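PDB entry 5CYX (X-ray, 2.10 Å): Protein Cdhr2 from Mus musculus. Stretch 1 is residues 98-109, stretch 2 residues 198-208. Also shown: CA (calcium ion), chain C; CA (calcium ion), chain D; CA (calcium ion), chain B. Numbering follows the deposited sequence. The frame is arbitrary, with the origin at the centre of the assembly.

Stretch 1 98-109: RNDNIPVFLNTE
Stretch 2, residues 198-208: PKTQCSQPVFV

What ties the two stretches together most firmly? Three hydrogen bonds do, two of them made at Asn99. Its side chain, chi1 -165° (t) and with its CA-to-CB bond toward stretch 2, sends ND2 to Lys199 O at 3.0 Å, while its backbone O receives Gln201 NE2 at 3.1 Å with a nearly straight N-H...O angle of 171°. Gln201 reaches that carbonyl with chi1 and chi2 both m (-57°, -89°). The third bond lies at the far end, where Phe207 N donates to Thr108 O at 2.9 Å.

How are the calcium ions held at the Asn99 end? Arg98 to Asn101 all supply ligands, two backbone oxygens and two side chains. Arg98 O and Asp100 OD1 both bind the chain C ion at 2.4 Å, and Asp100 N also donates to Arg98 O at 2.8 Å. Asp100 (chi1 56°, p) has its CA-to-CB bond away from stretch 2 and places OD2 2.2 Å from the chain B ion. Asn99 OD1 and Asn101 O each lie 2.3 Å from the chain D ion, so the Asn99 amide binds metal through its oxygen and stretch 2 through its nitrogen.

What register do the backbones follow? They run in the same direction, with CA atoms 6.7 Å apart at Asn99 and Lys199, 5.3 Å at Ile102 and Gln201, 5.2 Å at Pro103 and Ser203, and 4.6 Å at Thr108 and Val206. Stretch 1 is extended in most places but bends at Asp100 (phi/psi -109/4), Leu106 (-72/-31) and Thr108 (-99/-16), and Glu109 is extended again at -135/144. Glu109 and Phe207 then form a parallel bridge, CA to CA 4.7 Å, their CA-to-CB bonds toward the same face of the sheet, although the end of the Glu109 side chain leads away. Beside it, Glu109 CA approaches Phe207 O at 3.3 Å and Val206 CA approaches Thr108 O at 3.4 Å, both as CA-H...O contacts.

What fills the space between these anchors? Phe105, chi1 -66° (m) and chi2 -91°, has its CA-to-CB bond toward stretch 2. Val206 CG2 covers one ring face in a CH-pi contact, 4.3 Å from the centroid, whereas Ser203 OG sits near the ring plane, 3.6 Å from Phe105 CE2. Ser203 (chi1 69°, p) turns that hydroxyl to Gln204 O, donating at 2.8 Å, and its CB packs 3.2 Å from Pro103 O. A water bridges the stretches here, donating to Pro103 O at 2.7 Å and accepting from Gln204 N at 3.3 Å. Toward the calcium sites, Pro103 CD rests 3.7 Å from Gln201 O, and Ile102 CG2 (chi1 64°, p) lies 3.6 Å from Gln201 OE1.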

# COMPACT_ATOMS: atom_id res chain seq x y z
N ARG A 98 -31.48 6.04 0.94
CA ARG A 98 -31.31 4.98 -0.12
C ARG A 98 -30.15 5.39 -1.07
O ARG A 98 -29.73 6.61 -1.11
CB ARG A 98 -32.61 4.78 -0.87
CG ARG A 98 -33.74 4.20 -0.04
CD ARG A 98 -33.61 2.70 0.01
NE ARG A 98 -34.61 2.07 0.85
CZ ARG A 98 -34.53 1.90 2.16
NH1 ARG A 98 -35.51 1.28 2.79
NH2 ARG A 98 -33.51 2.35 2.87
N ASN A 99 -29.58 4.42 -1.77
CA ASN A 99 -28.45 4.69 -2.62
C ASN A 99 -28.86 5.35 -3.96
O ASN A 99 -28.86 4.68 -5.03
CB ASN A 99 -27.63 3.45 -2.87
CG ASN A 99 -26.29 3.73 -3.42
OD1 ASN A 99 -25.87 4.88 -3.50
ND2 ASN A 99 -25.63 2.70 -3.86
N ASP A 100 -29.18 6.65 -3.88
CA ASP A 100 -29.54 7.45 -5.06
C ASP A 100 -28.44 8.44 -5.40
O ASP A 100 -28.66 9.26 -6.26
CB ASP A 100 -30.86 8.23 -4.82
CG ASP A 100 -30.78 9.15 -3.54
OD1 ASP A 100 -29.87 9.01 -2.71
OD2 ASP A 100 -31.61 10.05 -3.39
N ASN A 101 -27.29 8.46 -4.71
CA ASN A 101 -26.21 9.35 -5.21
C ASN A 101 -25.02 8.58 -5.74
O ASN A 101 -24.80 7.44 -5.30
CB ASN A 101 -25.78 10.38 -4.19
CG ASN A 101 -26.81 11.46 -3.99
OD1 ASN A 101 -26.93 12.38 -4.82
ND2 ASN A 101 -27.56 11.37 -2.93
N ILE A 102 -24.32 9.18 -6.72
CA ILE A 102 -23.06 8.63 -7.25
C ILE A 102 -21.78 9.31 -6.70
O ILE A 102 -21.81 10.48 -6.26
CB ILE A 102 -22.96 8.65 -8.78
CG1 ILE A 102 -22.95 10.10 -9.35
CG2 ILE A 102 -24.13 7.91 -9.44
CD1 ILE A 102 -22.71 10.13 -10.85
N PRO A 103 -20.65 8.59 -6.75
CA PRO A 103 -19.37 9.17 -6.45
C PRO A 103 -19.01 10.20 -7.50
O PRO A 103 -19.10 9.91 -8.68
CB PRO A 103 -18.42 7.98 -6.54
CG PRO A 103 -19.24 6.81 -6.18
CD PRO A 103 -20.55 7.12 -6.88
N VAL A 104 -18.61 11.38 -7.05
CA VAL A 104 -18.28 12.49 -7.95
C VAL A 104 -16.86 13.00 -7.64
O VAL A 104 -16.45 13.09 -6.45
CB VAL A 104 -19.32 13.67 -7.87
CG1 VAL A 104 -20.62 13.30 -8.58
CG2 VAL A 104 -19.62 14.06 -6.41
N PHE A 105 -16.12 13.27 -8.70
CA PHE A 105 -14.80 13.88 -8.69
C PHE A 105 -15.02 15.30 -9.18
O PHE A 105 -15.91 15.49 -9.99
CB PHE A 105 -13.90 13.23 -9.75
CG PHE A 105 -13.55 11.77 -9.52
CD1 PHE A 105 -12.43 11.42 -8.81
CD2 PHE A 105 -14.29 10.76 -10.11
CE1 PHE A 105 -12.08 10.07 -8.61
CE2 PHE A 105 -13.94 9.43 -9.95
CZ PHE A 105 -12.84 9.07 -9.19
N LEU A 106 -14.18 16.25 -8.77
CA LEU A 106 -14.26 17.67 -9.22
C LEU A 106 -13.83 17.98 -10.69
O LEU A 106 -14.32 18.93 -11.26
CB LEU A 106 -13.45 18.56 -8.26
CG LEU A 106 -14.02 18.66 -6.84
CD1 LEU A 106 -12.95 19.16 -5.88
CD2 LEU A 106 -15.26 19.57 -6.81
N ASN A 107 -12.88 17.20 -11.24
CA ASN A 107 -12.55 17.23 -12.68
C ASN A 107 -12.59 15.82 -13.25
O ASN A 107 -12.58 14.84 -12.50
CB ASN A 107 -11.16 17.82 -12.93
CG ASN A 107 -11.08 19.27 -12.52
OD1 ASN A 107 -10.69 19.59 -11.39
ND2 ASN A 107 -11.46 20.16 -13.42
N THR A 108 -12.63 15.74 -14.58
CA THR A 108 -12.56 14.47 -15.32
C THR A 108 -11.17 14.10 -15.87
O THR A 108 -10.96 12.96 -16.32
CB THR A 108 -13.53 14.46 -16.52
OG1 THR A 108 -13.13 15.45 -17.48
CG2 THR A 108 -14.94 14.72 -16.06
N GLU A 109 -10.25 15.08 -15.93
CA GLU A 109 -8.87 14.79 -16.32
C GLU A 109 -7.85 15.47 -15.43
O GLU A 109 -8.00 16.64 -15.04
CB GLU A 109 -8.54 15.09 -17.79
CG GLU A 109 -9.66 14.99 -18.80
CD GLU A 109 -10.21 16.37 -19.12
OE1 GLU A 109 -10.22 16.73 -20.31
OE2 GLU A 109 -10.58 17.12 -18.17
N PRO A 198 -30.64 -4.45 -4.06
CA PRO A 198 -29.28 -3.98 -4.06
C PRO A 198 -28.99 -3.05 -5.22
O PRO A 198 -29.53 -3.21 -6.26
CB PRO A 198 -28.45 -5.26 -4.19
CG PRO A 198 -29.28 -6.27 -3.51
CD PRO A 198 -30.70 -5.91 -3.86
N LYS A 199 -28.15 -2.06 -4.96
CA LYS A 199 -27.77 -1.07 -5.93
C LYS A 199 -26.39 -0.56 -5.57
O LYS A 199 -26.12 -0.22 -4.38
CB LYS A 199 -28.79 0.05 -5.93
CG LYS A 199 -28.46 1.20 -6.88
CD LYS A 199 -28.54 0.72 -8.34
CE LYS A 199 -28.35 1.86 -9.33
NZ LYS A 199 -28.33 1.33 -10.72
N THR A 200 -25.49 -0.59 -6.55
CA THR A 200 -24.15 0.01 -6.42
C THR A 200 -24.10 1.12 -7.45
O THR A 200 -24.51 0.89 -8.58
CB THR A 200 -23.05 -1.02 -6.71
OG1 THR A 200 -23.04 -2.05 -5.70
CG2 THR A 200 -21.67 -0.34 -6.81
N GLN A 201 -23.58 2.30 -7.08
CA GLN A 201 -23.47 3.41 -8.09
C GLN A 201 -22.03 3.66 -8.47
O GLN A 201 -21.15 3.56 -7.61
CB GLN A 201 -24.08 4.68 -7.56
CG GLN A 201 -25.53 4.57 -7.13
CD GLN A 201 -26.51 4.83 -8.25
OE1 GLN A 201 -26.14 4.98 -9.41
NE2 GLN A 201 -27.78 4.90 -7.89
N CYS A 202 -21.79 4.00 -9.75
CA CYS A 202 -20.42 4.28 -10.25
C CYS A 202 -20.30 5.71 -10.84
O CYS A 202 -21.27 6.31 -11.24
CB CYS A 202 -19.95 3.19 -11.25
SG CYS A 202 -19.67 1.52 -10.51
N SER A 203 -19.09 6.26 -10.81
CA SER A 203 -18.85 7.58 -11.35
C SER A 203 -18.75 7.54 -12.84
O SER A 203 -18.66 6.48 -13.43
CB SER A 203 -17.52 8.10 -10.86
OG SER A 203 -16.48 7.35 -11.46
N GLN A 204 -18.69 8.73 -13.44
CA GLN A 204 -18.25 8.84 -14.82
C GLN A 204 -16.74 8.49 -14.87
O GLN A 204 -16.05 8.70 -13.89
CB GLN A 204 -18.54 10.26 -15.41
CG GLN A 204 -17.72 11.41 -14.81
CD GLN A 204 -18.01 12.79 -15.48
OE1 GLN A 204 -18.13 12.89 -16.69
NE2 GLN A 204 -18.06 13.85 -14.67
N PRO A 205 -16.23 8.01 -16.02
CA PRO A 205 -14.79 7.77 -16.18
C PRO A 205 -13.99 9.03 -15.92
O PRO A 205 -14.45 10.14 -16.26
CB PRO A 205 -14.64 7.42 -17.68
CG PRO A 205 -16.01 7.18 -18.18
CD PRO A 205 -16.91 8.02 -17.34
N VAL A 206 -12.79 8.85 -15.39
CA VAL A 206 -11.87 9.93 -15.17
C VAL A 206 -10.51 9.48 -15.67
O VAL A 206 -10.22 8.29 -15.65
CB VAL A 206 -11.94 10.24 -13.66
CG1 VAL A 206 -10.66 9.88 -12.88
CG2 VAL A 206 -12.48 11.63 -13.41
N PHE A 207 -9.69 10.41 -16.12
CA PHE A 207 -8.40 10.10 -16.71
C PHE A 207 -7.20 10.80 -16.05
O PHE A 207 -7.26 11.99 -15.66
CB PHE A 207 -8.44 10.44 -18.20
CG PHE A 207 -9.50 9.68 -18.95
CD1 PHE A 207 -10.79 10.16 -19.02
CD2 PHE A 207 -9.20 8.46 -19.55
CE1 PHE A 207 -11.77 9.47 -19.74
CE2 PHE A 207 -10.16 7.75 -20.26
CZ PHE A 207 -11.46 8.25 -20.35
N VAL A 208 -6.13 10.02 -15.88
CA VAL A 208 -4.87 10.52 -15.36
C VAL A 208 -3.75 10.29 -16.36
O VAL A 208 -3.39 9.12 -16.66
CB VAL A 208 -4.49 9.86 -14.01
CG1 VAL A 208 -3.27 10.56 -13.41
CG2 VAL A 208 -5.67 9.97 -13.07
CA CA C . -29.42 8.92 -0.40
CA CA D . -24.07 6.34 -3.38
CA CA B . -31.70 11.77 -2.05
O HOH W 1 -30.33 12.87 -3.77
O HOH W 2 -19.28 11.01 -11.16
O HOH W 3 -17.40 13.29 -11.31